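Long-range contact in putative HTH-type transcriptional regulator YwnA (Bacillus subtilis subsp. subtilis, PDB 1XD7), which probably binds DNA and regulates transcription through a winged helix-turn-helix domain of the Rrf2 family: residues L46-I52 against E75-V80. Numbering follows the deposited sequence.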
# COMPACT_ATOMS: atom_id res chain seq x y z
N LEU A 46 -7.31 8.33 -18.70
CA LEU A 46 -7.47 7.04 -18.05
C LEU A 46 -8.91 6.90 -17.56
O LEU A 46 -9.59 5.93 -17.89
CB LEU A 46 -6.49 6.93 -16.89
CG LEU A 46 -5.04 7.01 -17.35
CD1 LEU A 46 -4.11 7.10 -16.16
CD2 LEU A 46 -4.71 5.79 -18.21
N LEU A 47 -9.36 7.88 -16.79
CA LEU A 47 -10.72 7.85 -16.27
C LEU A 47 -11.74 7.67 -17.39
O LEU A 47 -12.73 6.97 -17.23
CB LEU A 47 -11.00 9.13 -15.49
CG LEU A 47 -10.20 9.14 -14.19
CD1 LEU A 47 -10.11 10.53 -13.61
CD2 LEU A 47 -10.85 8.17 -13.21
N LYS A 48 -11.50 8.31 -18.53
CA LYS A 48 -12.43 8.14 -19.63
C LYS A 48 -12.24 6.76 -20.23
O LYS A 48 -13.21 6.08 -20.56
CB LYS A 48 -12.19 9.20 -20.69
CG LYS A 48 -12.64 10.59 -20.24
CD LYS A 48 -12.61 11.58 -21.38
CE LYS A 48 -11.20 11.76 -21.90
NZ LYS A 48 -11.15 12.84 -22.93
N LYS A 49 -10.99 6.34 -20.36
CA LYS A 49 -10.65 5.04 -20.90
C LYS A 49 -11.40 4.00 -20.07
O LYS A 49 -11.89 3.00 -20.60
CB LYS A 49 -9.15 4.81 -20.79
CG LYS A 49 -8.54 3.99 -21.91
CD LYS A 49 -7.03 3.87 -21.68
CE LYS A 49 -6.32 3.17 -22.83
NZ LYS A 49 -6.34 3.99 -24.08
N ALA A 50 -11.51 4.25 -18.78
CA ALA A 50 -12.22 3.35 -17.88
C ALA A 50 -13.70 3.74 -17.90
O ALA A 50 -14.48 3.34 -17.04
CB ALA A 50 -11.67 3.48 -16.48
N ASP A 51 -14.08 4.50 -18.92
CA ASP A 51 -15.45 4.99 -19.08
C ASP A 51 -16.07 5.53 -17.81
O ASP A 51 -17.26 5.38 -17.57
CB ASP A 51 -16.35 3.91 -19.68
CG ASP A 51 -16.66 4.18 -21.13
OD1 ASP A 51 -15.71 4.43 -21.91
OD2 ASP A 51 -17.86 4.16 -21.51
N ILE A 52 -15.26 6.16 -16.98
CA ILE A 52 -15.78 6.77 -15.77
C ILE A 52 -16.21 8.17 -16.16
O ILE A 52 -17.14 8.74 -15.59
CB ILE A 52 -14.72 6.88 -14.69
CG1 ILE A 52 -14.39 5.49 -14.14
CG2 ILE A 52 -15.21 7.81 -13.59
CD1 ILE A 52 -13.41 5.49 -13.00
N GLU A 75 -13.19 1.37 -7.93
CA GLU A 75 -13.43 1.55 -9.37
C GLU A 75 -12.48 2.60 -9.93
O GLU A 75 -11.97 2.46 -11.04
CB GLU A 75 -14.89 1.98 -9.59
CG GLU A 75 -15.34 2.11 -11.04
CD GLU A 75 -16.87 2.16 -11.17
OE1 GLU A 75 -17.58 2.07 -10.14
OE2 GLU A 75 -17.38 2.27 -12.31
N VAL A 76 -12.24 3.65 -9.15
CA VAL A 76 -11.35 4.73 -9.55
C VAL A 76 -9.91 4.24 -9.56
O VAL A 76 -9.14 4.51 -10.48
CB VAL A 76 -11.41 5.93 -8.58
CG1 VAL A 76 -10.47 7.02 -9.04
CG2 VAL A 76 -12.82 6.45 -8.47
N TYR A 77 -9.57 3.52 -8.50
CA TYR A 77 -8.24 2.96 -8.32
C TYR A 77 -7.73 2.21 -9.54
O TYR A 77 -6.70 2.57 -10.10
CB TYR A 77 -8.25 2.01 -7.13
CG TYR A 77 -6.92 1.35 -6.85
CD1 TYR A 77 -5.84 2.09 -6.36
CD2 TYR A 77 -6.75 -0.02 -7.03
CE1 TYR A 77 -4.62 1.47 -6.06
CE2 TYR A 77 -5.53 -0.65 -6.74
CZ TYR A 77 -4.47 0.10 -6.25
OH TYR A 77 -3.28 -0.53 -5.93
N ARG A 78 -8.44 1.16 -9.95
CA ARG A 78 -8.03 0.37 -11.10
C ARG A 78 -7.78 1.21 -12.33
O ARG A 78 -6.78 1.03 -13.02
CB ARG A 78 -9.07 -0.70 -11.43
CG ARG A 78 -8.63 -2.12 -11.12
CD ARG A 78 -9.55 -3.13 -11.82
NE ARG A 78 -9.04 -3.61 -13.12
CZ ARG A 78 -8.60 -2.85 -14.12
NH1 ARG A 78 -8.57 -1.53 -14.00
NH2 ARG A 78 -8.18 -3.41 -15.24
N ALA A 79 -8.68 2.15 -12.60
CA ALA A 79 -8.54 3.01 -13.76
C ALA A 79 -7.21 3.76 -13.77
O ALA A 79 -6.66 4.03 -14.83
CB ALA A 79 -9.69 4.00 -13.83
N VAL A 80 -6.69 4.10 -12.59
CA VAL A 80 -5.43 4.83 -12.51
C VAL A 80 -4.34 3.96 -11.88
O VAL A 80 -3.25 4.44 -11.56
CB VAL A 80 -5.57 6.12 -11.67
CG1 VAL A 80 -6.52 7.11 -12.34
CG2 VAL A 80 -6.07 5.76 -10.29
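In the winged-helix domain, the C-terminal end of helix 37-49, the second helix of the predicted helix-turn-helix motif, packs against helix 73-80, which follows the two-stranded wing; Ala-50 and Ala-79 mark the closest approach. Their CA atoms lie 5.5 Å apart and their methyls face each other, Ala-50 CB to Ala-79 CB measuring 3.3 Å, tighter than normal van der Waals contact. The small side chains at both positions are consistent with so close a backbone approach.

The Ala-79 methyl is also met from the segment 46-52 by two longer side chains. Ile-52 CD1 sits 4.1 Å from Ala-79 CB and at the same time rests on the helix backbone, 3.9 Å from Glu-75 O and close to Val-76 CA. Its extended chain explains this reach: CG1 stands anti to the carbonyl carbon (chi1 -71°) and CD1 prolongs it (chi2 -176°). Leu-47 brings only its CD2 branch, 4.3 Å from Val-76 CG1 and slightly farther from the Ala-79 methyl. Toward the other end, Leu-46 lays CB against Ala-79 O at 3.6 Å, while its CD1 just touches Val-80 CA.

Ile-52 is brought round by a Schellman motif that ends helix 37-49: Ile-52 N bonds to Leu-47 O at 2.7 Å, and Asp-51 takes the positive phi (45°) of the C-prime position. Beyond, Ile-52 pairs through its backbone with Lys-65 near the wing, and Val-76 rests on Leu-8, Ala-11 and Leu-15 of helix 7-19, extending the apolar packing into the core.

Only carbon contacts and backbone-oxygen contacts join the two segments, so the spacing between the putative DNA-binding helix and helix 73-80 probably rests on apolar packing, centred on the Ala-79 methyl, rather than on polar pairing.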